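Side-chain contacts in GTP-binding protein (PDB 2DBY), which binds GDP in a P-loop GTPase domain of the OBG family and probably hydrolyses ATP and associates with the large ribosomal subunit: residues A[91-96]-A[129-134]; A[168-173]-A[190-195]; A[203-208]-A[279-284]. All coordinates share one frame; numbering follows the deposited sequence.

Interaction 1 (A[91-96]-A[129-134]); sequences NQFLAH and EVVETE
Leu-94 and Glu-134 mark the closest backbone approach of two helical segments, 91-96 and 129-134, with their CA atoms 8.3 Å apart. Both belong to the P-loop GTPase domain: helix 91-98 falls between strands 66-75 and 102-108 in the chain, while segment 129-134 is part of the long helix 124-156. Repeating i to i+4 bonds, such as Ala-95 N to Asn-91 O at 3.0 Å and Thr-133 N to Glu-129 O at 2.8 Å, keep each segment regular.

Across the interface the contact is mainly apolar, and 132 Å² is buried in all. Phe-93 has CG anti to its backbone nitrogen (chi1 177°), which puts the far ring atom within contact of Val-131: Phe-93 CZ meets Val-131 CG1 at 4.1 Å. The methyl lies at the ring edge, close to its plane, rather than over a face, and the two side chains cross at about a right angle. Phe-93 also packs on Ile-76, in a loop.

Glu-134 is buried too, but its carboxylate has partners outside the two segments: OE2 is hydrogen-bonded to His-84 NE2 and weakly to Gly-82 N. What Glu-134 offers to Leu-94 is instead its main chain, with Leu-94 CD2 lying 4.1 Å from Glu-134 O.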
loop_
_atom_site.group_PDB
_atom_site.type_symbol
_atom_site.label_atom_id
_atom_site.label_comp_id
_atom_site.label_asym_id
_atom_site.label_seq_id
_atom_site.Cartn_x
_atom_site.Cartn_y
_atom_site.Cartn_z
ATOM N N ASN A 91 12.146 21.209 1.861
ATOM C CA ASN A 91 12.845 20.171 2.618
ATOM C C ASN A 91 11.948 19.282 3.470
ATOM O O ASN A 91 12.202 18.067 3.597
ATOM C CB ASN A 91 13.924 20.772 3.519
ATOM C CG ASN A 91 15.169 21.165 2.761
ATOM O OD1 ASN A 91 15.316 20.873 1.574
ATOM N ND2 ASN A 91 16.089 21.816 3.454
ATOM N N GLN A 92 10.926 19.889 4.061
ATOM C CA GLN A 92 9.982 19.161 4.913
ATOM C C GLN A 92 9.222 18.124 4.091
ATOM O O GLN A 92 9.036 17.002 4.521
ATOM C CB GLN A 92 8.990 20.128 5.561
ATOM C CG GLN A 92 9.574 20.978 6.690
ATOM C CD GLN A 92 9.843 20.180 7.953
ATOM O OE1 GLN A 92 10.711 19.303 7.982
ATOM N NE2 GLN A 92 9.093 20.482 9.009
ATOM N N PHE A 93 8.784 18.514 2.904
ATOM C CA PHE A 93 8.072 17.599 2.025
ATOM C C PHE A 93 8.945 16.382 1.720
ATOM O O PHE A 93 8.501 15.247 1.832
ATOM C CB PHE A 93 7.685 18.335 0.741
ATOM C CG PHE A 93 6.988 17.457 -0.282
ATOM C CD1 PHE A 93 5.642 17.136 -0.136
ATOM C CD2 PHE A 93 7.689 16.960 -1.395
ATOM C CE1 PHE A 93 4.977 16.325 -1.100
ATOM C CE2 PHE A 93 7.061 16.154 -2.361
ATOM C CZ PHE A 93 5.686 15.829 -2.218
ATOM N N LEU A 94 10.200 16.598 1.342
ATOM C CA LEU A 94 11.080 15.466 1.053
ATOM C C LEU A 94 11.264 14.583 2.288
ATOM O O LEU A 94 11.298 13.357 2.190
ATOM C CB LEU A 94 12.460 15.948 0.597
ATOM C CG LEU A 94 12.497 16.738 -0.715
ATOM C CD1 LEU A 94 13.916 17.298 -0.940
ATOM C CD2 LEU A 94 12.088 15.803 -1.880
ATOM N N ALA A 95 11.400 15.207 3.450
ATOM C CA ALA A 95 11.597 14.429 4.669
ATOM C C ALA A 95 10.389 13.540 4.937
ATOM O O ALA A 95 10.544 12.397 5.386
ATOM C CB ALA A 95 11.824 15.347 5.849
ATOM N N HIS A 96 9.202 14.077 4.688
ATOM C CA HIS A 96 7.966 13.320 4.903
ATOM C C HIS A 96 7.838 12.195 3.888
ATOM O O HIS A 96 7.452 11.077 4.251
ATOM C CB HIS A 96 6.751 14.242 4.863
ATOM C CG HIS A 96 6.675 15.178 6.030
ATOM N ND1 HIS A 96 6.037 16.399 5.970
ATOM C CD2 HIS A 96 7.164 15.071 7.287
ATOM C CE1 HIS A 96 6.140 17.005 7.139
ATOM N NE2 HIS A 96 6.819 16.221 7.956
ATOM N N GLU A 129 4.364 16.263 -12.878
ATOM C CA GLU A 129 5.750 16.605 -13.197
ATOM C C GLU A 129 6.411 17.495 -12.143
ATOM O O GLU A 129 7.612 17.375 -11.895
ATOM C CB GLU A 129 5.832 17.275 -14.573
ATOM C CG GLU A 129 7.265 17.619 -14.970
ATOM C CD GLU A 129 7.376 18.309 -16.320
ATOM O OE1 GLU A 129 8.524 18.602 -16.735
ATOM O OE2 GLU A 129 6.327 18.556 -16.960
ATOM N N VAL A 130 5.636 18.391 -11.526
ATOM C CA VAL A 130 6.179 19.274 -10.494
ATOM C C VAL A 130 6.691 18.448 -9.324
ATOM O O VAL A 130 7.818 18.632 -8.872
ATOM C CB VAL A 130 5.126 20.301 -9.974
ATOM C CG1 VAL A 130 5.633 20.964 -8.677
ATOM C CG2 VAL A 130 4.882 21.374 -11.038
ATOM N N VAL A 131 5.865 17.529 -8.832
ATOM C CA VAL A 131 6.307 16.708 -7.718
ATOM C C VAL A 131 7.457 15.804 -8.125
ATOM O O VAL A 131 8.459 15.716 -7.421
ATOM C CB VAL A 131 5.144 15.840 -7.168
ATOM C CG1 VAL A 131 5.678 14.798 -6.168
ATOM C CG2 VAL A 131 4.122 16.756 -6.499
ATOM N N GLU A 132 7.308 15.153 -9.272
ATOM C CA GLU A 132 8.310 14.211 -9.755
ATOM C C GLU A 132 9.646 14.918 -9.939
ATOM O O GLU A 132 10.689 14.367 -9.607
ATOM C CB GLU A 132 7.822 13.574 -11.053
ATOM C CG GLU A 132 8.782 12.616 -11.747
ATOM C CD GLU A 132 9.154 11.390 -10.943
ATOM O OE1 GLU A 132 8.351 10.930 -10.095
ATOM O OE2 GLU A 132 10.262 10.859 -11.192
ATOM N N THR A 133 9.619 16.135 -10.464
ATOM C CA THR A 133 10.868 16.886 -10.649
ATOM C C THR A 133 11.607 17.094 -9.313
ATOM O O THR A 133 12.817 16.875 -9.229
ATOM C CB THR A 133 10.566 18.204 -11.367
ATOM O OG1 THR A 133 10.307 17.884 -12.746
ATOM C CG2 THR A 133 11.742 19.189 -11.272
ATOM N N GLU A 134 10.888 17.470 -8.252
ATOM C CA GLU A 134 11.538 17.645 -6.954
ATOM C C GLU A 134 12.106 16.310 -6.423
ATOM O O GLU A 134 13.187 16.260 -5.816
ATOM C CB GLU A 134 10.553 18.224 -5.923
ATOM C CG GLU A 134 10.055 19.663 -6.238
ATOM C CD GLU A 134 11.182 20.636 -6.588
ATOM O OE1 GLU A 134 11.313 20.980 -7.787
ATOM O OE2 GLU A 134 11.931 21.053 -5.675
#

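Interaction 2 (A[168-173]-A[190-195]); sequences EGLYVH and ARFLKE
The ring of Phe-192 is the one flat group that joins segments 168-173 and 190-195, and the methyl CD1 of Leu-170 approaches it obliquely, neither squarely over a face nor at the edge. Two neighbouring ring atoms receive that methyl: Phe-192 CD2 is 3.6 Å from Leu-170 CD1, and CE2 follows at 3.9 Å. Elsewhere around the ring lie Ala-167 of helix 161-175 and Leu-143 of helix 124-156. Phe-192 is thus set against two successive helices, 124-156 and 161-175, which overlap the predicted coiled coil (133-167), with helix 187-195 as a third helix packed on them.

The backbones stay well apart, since the nearest CA atoms, those of Leu-170 and Phe-192, are separated by 9.8 Å. The gap is bridged by side chains from both partners, whose first bonds point at each other. On Phe-192 the ring is anti to the backbone nitrogen (chi1 175°), which sets its CD2-CE2 side beside Leu-170 CD1. On Leu-170 the CG instead lies beside the backbone nitrogen (chi1 -75°), and of its two methyls it is CD1 that makes the contact.

Leu-193 adds a second, looser touch. Its first bond runs past 168-173, yet the branch end reaches back. Leu-193 CD2 and Phe-192 CD2, 4.0 Å apart in the same helix, flank the Leu-170 methyl.

Salt bridges run nearby: Glu-195 to Arg-146 of helix 124-156 and to Arg-160 in the connection after it, and Glu-168 to Arg-151. Within the interface itself the burial is modest, 95 Å², and entirely hydrocarbon; the longer of the methyl's two reaches is Leu-170 CD1 to Leu-193 CD2, at 4.4 Å.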
loop_
_atom_site.group_PDB
_atom_site.type_symbol
_atom_site.label_atom_id
_atom_site.label_comp_id
_atom_site.label_asym_id
_atom_site.label_seq_id
_atom_site.Cartn_x
_atom_site.Cartn_y
_atom_site.Cartn_z
ATOM N N GLU A 168 25.442 3.512 -11.215
ATOM C CA GLU A 168 25.862 4.132 -12.493
ATOM C C GLU A 168 24.687 4.109 -13.470
ATOM O O GLU A 168 24.436 5.085 -14.180
ATOM C CB GLU A 168 27.024 3.337 -13.139
ATOM C CG GLU A 168 28.365 3.262 -12.386
ATOM C CD GLU A 168 29.207 4.518 -12.513
ATOM O OE1 GLU A 168 30.389 4.479 -12.083
ATOM O OE2 GLU A 168 28.695 5.540 -13.029
ATOM N N GLY A 169 23.973 2.982 -13.501
ATOM C CA GLY A 169 22.851 2.838 -14.426
ATOM C C GLY A 169 21.694 3.731 -14.042
ATOM O O GLY A 169 21.110 4.395 -14.889
ATOM N N LEU A 170 21.360 3.744 -12.761
ATOM C CA LEU A 170 20.272 4.591 -12.273
ATOM C C LEU A 170 20.593 6.048 -12.542
ATOM O O LEU A 170 19.714 6.821 -12.864
ATOM C CB LEU A 170 20.062 4.347 -10.766
ATOM C CG LEU A 170 19.357 3.004 -10.476
ATOM C CD1 LEU A 170 19.600 2.557 -9.053
ATOM C CD2 LEU A 170 17.862 3.157 -10.764
ATOM N N TYR A 171 21.862 6.433 -12.413
ATOM C CA TYR A 171 22.199 7.836 -12.646
ATOM C C TYR A 171 21.908 8.250 -14.100
ATOM O O TYR A 171 21.423 9.347 -14.348
ATOM C CB TYR A 171 23.655 8.096 -12.287
ATOM C CG TYR A 171 23.970 9.571 -12.143
ATOM C CD1 TYR A 171 23.404 10.327 -11.118
ATOM C CD2 TYR A 171 24.862 10.199 -13.015
ATOM C CE1 TYR A 171 23.728 11.682 -10.962
ATOM C CE2 TYR A 171 25.181 11.535 -12.872
ATOM C CZ TYR A 171 24.616 12.267 -11.845
ATOM O OH TYR A 171 24.944 13.589 -11.691
ATOM N N VAL A 172 22.201 7.372 -15.054
ATOM C CA VAL A 172 21.905 7.656 -16.460
ATOM C C VAL A 172 20.394 7.857 -16.637
ATOM O O VAL A 172 19.943 8.797 -17.311
ATOM C CB VAL A 172 22.323 6.469 -17.360
ATOM C CG1 VAL A 172 21.753 6.639 -18.786
ATOM C CG2 VAL A 172 23.837 6.391 -17.404
ATOM N N HIS A 173 19.636 6.935 -16.042
ATOM C CA HIS A 173 18.168 6.920 -16.114
ATOM C C HIS A 173 17.556 8.202 -15.524
ATOM O O HIS A 173 16.714 8.855 -16.162
ATOM C CB HIS A 173 17.673 5.683 -15.344
ATOM C CG HIS A 173 16.219 5.372 -15.521
ATOM N ND1 HIS A 173 15.703 4.826 -16.679
ATOM C CD2 HIS A 173 15.189 5.433 -14.643
ATOM C CE1 HIS A 173 14.420 4.551 -16.501
ATOM N NE2 HIS A 173 14.085 4.913 -15.271
ATOM N N ALA A 190 18.488 -4.177 -7.171
ATOM C CA ALA A 190 17.731 -4.496 -5.971
ATOM C C ALA A 190 18.572 -4.287 -4.707
ATOM O O ALA A 190 18.074 -3.765 -3.708
ATOM C CB ALA A 190 17.234 -5.927 -6.040
ATOM N N ARG A 191 19.841 -4.697 -4.740
ATOM C CA ARG A 191 20.698 -4.528 -3.560
ATOM C C ARG A 191 20.946 -3.046 -3.293
ATOM O O ARG A 191 20.953 -2.590 -2.155
ATOM C CB ARG A 191 22.044 -5.228 -3.760
ATOM C CG ARG A 191 21.951 -6.739 -3.768
ATOM C CD ARG A 191 23.333 -7.346 -3.956
ATOM N NE ARG A 191 24.266 -6.898 -2.923
ATOM C CZ ARG A 191 25.585 -7.080 -2.983
ATOM N NH1 ARG A 191 26.116 -7.695 -4.025
ATOM N NH2 ARG A 191 26.370 -6.656 -2.003
ATOM N N PHE A 192 21.142 -2.286 -4.357
ATOM C CA PHE A 192 21.377 -0.869 -4.179
ATOM C C PHE A 192 20.154 -0.165 -3.562
ATOM O O PHE A 192 20.284 0.622 -2.616
ATOM C CB PHE A 192 21.710 -0.206 -5.524
ATOM C CG PHE A 192 21.837 1.287 -5.424
ATOM C CD1 PHE A 192 23.015 1.859 -4.939
ATOM C CD2 PHE A 192 20.752 2.112 -5.706
ATOM C CE1 PHE A 192 23.112 3.225 -4.729
ATOM C CE2 PHE A 192 20.835 3.482 -5.501
ATOM C CZ PHE A 192 22.022 4.044 -5.008
ATOM N N LEU A 193 18.963 -0.449 -4.093
ATOM C CA LEU A 193 17.769 0.241 -3.603
ATOM C C LEU A 193 17.361 -0.155 -2.186
ATOM O O LEU A 193 16.696 0.613 -1.493
ATOM C CB LEU A 193 16.598 0.039 -4.582
ATOM C CG LEU A 193 16.728 0.764 -5.934
ATOM C CD1 LEU A 193 15.573 0.393 -6.856
ATOM C CD2 LEU A 193 16.755 2.285 -5.678
ATOM N N LYS A 194 17.772 -1.342 -1.754
ATOM C CA LYS A 194 17.471 -1.781 -0.400
ATOM C C LYS A 194 18.316 -0.921 0.541
ATOM O O LYS A 194 17.838 -0.454 1.570
ATOM C CB LYS A 194 17.837 -3.256 -0.216
ATOM C CG LYS A 194 17.456 -3.819 1.152
ATOM C CD LYS A 194 17.941 -5.264 1.306
ATOM C CE LYS A 194 17.745 -5.775 2.734
ATOM N NZ LYS A 194 18.516 -7.034 2.986
ATOM N N GLU A 195 19.568 -0.688 0.160
ATOM C CA GLU A 195 20.469 0.122 0.971
ATOM C C GLU A 195 20.178 1.617 0.859
ATOM O O GLU A 195 20.282 2.348 1.850
ATOM C CB GLU A 195 21.926 -0.137 0.567
ATOM C CG GLU A 195 22.911 0.854 1.170
ATOM C CD GLU A 195 24.365 0.406 1.035
ATOM O OE1 GLU A 195 24.666 -0.742 1.432
ATOM O OE2 GLU A 195 25.197 1.205 0.543
#

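Interaction 3 (A[203-208]-A[279-284]); sequences PVIYVA and YRALDL
Apolar contacts join Pro-203 and Ile-205 to a single small residue, Ala-281, whose CB touches both. Ile-205 CD1 and Pro-203 CB each lie 4.1 Å from Ala-281 CB. Ile-205 reaches it through the longer branch: CG1 stands beside the backbone nitrogen (chi1 -62°) and the chain extends from there to CD1. Val-204, between them in sequence, points away from 279-284, as expected of a strand that presents every second residue to this side.

A second kind of contact is between proline carbons and a backbone carbonyl. Pro-203 CG lies 3.4 Å from Ala-281 O, with CB of the same proline at 3.7 Å. The proline ring is therefore laid against the last turn of helix 270-281, and the CA atoms of Pro-203 and Ala-281 come within 5.8 Å.

Hydrogen bonds close the turn of 279-284, while those of 203-208 go to neighbouring strands. Helix 270-281 ends in a Schellman motif: Leu-284 N bonds to Tyr-279 O at 3.0 Å, Asp-283 N bonds to Arg-280 O at 2.9 Å, and Asp-283 has a positive phi of 56°. The turn brings Leu-284 CB over the centre of the Tyr-279 ring, 3.8 Å above its plane. Beyond it, Tyr-279 OH hydrogen-bonds with Thr-286 and Thr-299. In 203-208, Ile-205 pairs through its backbone with Ile-103 and His-105 of the parallel strand 102-108.

Here the Schellman-capped C-terminus of helix 270-281 packs against the start of an inner parallel strand of the P-loop GTPase sheet.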
loop_
_atom_site.group_PDB
_atom_site.type_symbol
_atom_site.label_atom_id
_atom_site.label_comp_id
_atom_site.label_asym_id
_atom_site.label_seq_id
_atom_site.Cartn_x
_atom_site.Cartn_y
_atom_site.Cartn_z
ATOM N N PRO A 203 6.764 2.975 -5.171
ATOM C CA PRO A 203 5.643 2.777 -6.100
ATOM C C PRO A 203 4.753 4.007 -6.034
ATOM O O PRO A 203 4.622 4.644 -4.974
ATOM C CB PRO A 203 4.930 1.554 -5.531
ATOM C CG PRO A 203 6.044 0.788 -4.894
ATOM C CD PRO A 203 6.883 1.842 -4.234
ATOM N N VAL A 204 4.102 4.308 -7.148
ATOM C CA VAL A 204 3.226 5.480 -7.207
ATOM C C VAL A 204 1.849 5.132 -7.730
ATOM O O VAL A 204 1.719 4.276 -8.631
ATOM C CB VAL A 204 3.802 6.566 -8.156
ATOM C CG1 VAL A 204 2.728 7.649 -8.416
ATOM C CG2 VAL A 204 5.053 7.205 -7.560
ATOM N N ILE A 205 0.835 5.761 -7.126
ATOM C CA ILE A 205 -0.556 5.630 -7.578
ATOM C C ILE A 205 -1.001 7.043 -7.964
ATOM O O ILE A 205 -0.837 7.968 -7.184
ATOM C CB ILE A 205 -1.489 5.172 -6.434
ATOM C CG1 ILE A 205 -1.082 3.799 -5.918
ATOM C CG2 ILE A 205 -2.966 5.160 -6.932
ATOM C CD1 ILE A 205 -1.617 3.549 -4.499
ATOM N N TYR A 206 -1.522 7.237 -9.172
ATOM C CA TYR A 206 -2.021 8.551 -9.538
ATOM C C TYR A 206 -3.506 8.436 -9.198
ATOM O O TYR A 206 -4.178 7.532 -9.698
ATOM C CB TYR A 206 -1.889 8.793 -11.038
ATOM C CG TYR A 206 -0.512 9.210 -11.515
ATOM C CD1 TYR A 206 -0.186 9.120 -12.864
ATOM C CD2 TYR A 206 0.438 9.709 -10.643
ATOM C CE1 TYR A 206 1.056 9.517 -13.336
ATOM C CE2 TYR A 206 1.695 10.118 -11.096
ATOM C CZ TYR A 206 1.990 10.015 -12.456
ATOM O OH TYR A 206 3.215 10.423 -12.933
ATOM N N VAL A 207 -4.004 9.333 -8.349
ATOM C CA VAL A 207 -5.412 9.294 -7.940
ATOM C C VAL A 207 -6.117 10.380 -8.744
ATOM O O VAL A 207 -5.965 11.574 -8.461
ATOM C CB VAL A 207 -5.540 9.594 -6.415
ATOM C CG1 VAL A 207 -7.002 9.551 -5.991
ATOM C CG2 VAL A 207 -4.739 8.571 -5.616
ATOM N N ALA A 208 -6.845 9.965 -9.772
ATOM C CA ALA A 208 -7.559 10.924 -10.627
ATOM C C ALA A 208 -8.854 11.324 -9.940
ATOM O O ALA A 208 -9.779 10.510 -9.840
ATOM C CB ALA A 208 -7.859 10.293 -12.011
ATOM N N TYR A 279 -2.679 -1.394 -1.007
ATOM C CA TYR A 279 -2.262 -2.722 -0.564
ATOM C C TYR A 279 -1.329 -3.305 -1.621
ATOM O O TYR A 279 -0.281 -3.863 -1.292
ATOM C CB TYR A 279 -3.489 -3.635 -0.408
ATOM C CG TYR A 279 -3.393 -4.661 0.712
ATOM C CD1 TYR A 279 -3.278 -4.255 2.047
ATOM C CD2 TYR A 279 -3.524 -6.031 0.447
ATOM C CE1 TYR A 279 -3.312 -5.175 3.086
ATOM C CE2 TYR A 279 -3.561 -6.967 1.486
ATOM C CZ TYR A 279 -3.461 -6.529 2.799
ATOM O OH TYR A 279 -3.545 -7.420 3.833
ATOM N N ARG A 280 -1.707 -3.166 -2.894
ATOM C CA ARG A 280 -0.883 -3.679 -3.986
ATOM C C ARG A 280 0.435 -2.929 -4.098
ATOM O O ARG A 280 1.485 -3.532 -4.306
ATOM C CB ARG A 280 -1.618 -3.580 -5.337
ATOM C CG ARG A 280 -2.815 -4.541 -5.475
ATOM C CD ARG A 280 -3.336 -4.561 -6.909
ATOM N NE ARG A 280 -3.969 -3.299 -7.298
ATOM C CZ ARG A 280 -5.238 -2.983 -7.033
ATOM N NH1 ARG A 280 -6.028 -3.829 -6.381
ATOM N NH2 ARG A 280 -5.723 -1.827 -7.433
ATOM N N ALA A 281 0.383 -1.609 -3.953
ATOM C CA ALA A 281 1.593 -0.794 -4.065
ATOM C C ALA A 281 2.598 -1.171 -2.993
ATOM O O ALA A 281 3.818 -1.192 -3.242
ATOM C CB ALA A 281 1.240 0.702 -3.949
ATOM N N LEU A 282 2.103 -1.460 -1.795
ATOM C CA LEU A 282 2.966 -1.823 -0.677
ATOM C C LEU A 282 3.375 -3.307 -0.736
ATOM O O LEU A 282 4.095 -3.793 0.143
ATOM C CB LEU A 282 2.269 -1.518 0.662
ATOM C CG LEU A 282 1.997 -0.029 0.934
ATOM C CD1 LEU A 282 1.129 0.163 2.190
ATOM C CD2 LEU A 282 3.311 0.695 1.079
ATOM N N ASP A 283 2.917 -4.001 -1.778
ATOM C CA ASP A 283 3.200 -5.432 -2.005
ATOM C C ASP A 283 2.787 -6.283 -0.811
ATOM O O ASP A 283 3.553 -7.116 -0.328
ATOM C CB ASP A 283 4.688 -5.641 -2.268
ATOM C CG ASP A 283 4.984 -6.974 -2.940
ATOM O OD1 ASP A 283 6.161 -7.391 -2.914
ATOM O OD2 ASP A 283 4.054 -7.601 -3.504
ATOM N N LEU A 284 1.554 -6.096 -0.358
ATOM C CA LEU A 284 1.083 -6.809 0.818
ATOM C C LEU A 284 0.126 -7.941 0.507
ATOM O O LEU A 284 -0.443 -8.013 -0.585
ATOM C CB LEU A 284 0.382 -5.821 1.744
ATOM C CG LEU A 284 1.213 -4.593 2.108
ATOM C CD1 LEU A 284 0.337 -3.626 2.899
ATOM C CD2 LEU A 284 2.441 -5.028 2.914
#

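In the fold
The three contacts are separate, with centres 18 to 21 Å apart and nearest atoms about 6 Å (interactions 1 and 3), 8 Å (1 and 2) and 9 Å (2 and 3) from one another. Interaction 1 lies near the nucleotide site: the side chain of Phe-93 is about 7 Å from that of Lys-14, a GDP-binding residue, and that of Val-131 about 11 Å from GDP itself. Interaction 2, away from the annotated sites, is linked to it through consecutive helices 124-156 and 161-175. The chain then runs from helix 187-195 into strand 204-209 of interaction 3, which leads to the GDP-binding Asn-209, about 11 Å from Ile-205 between side chains.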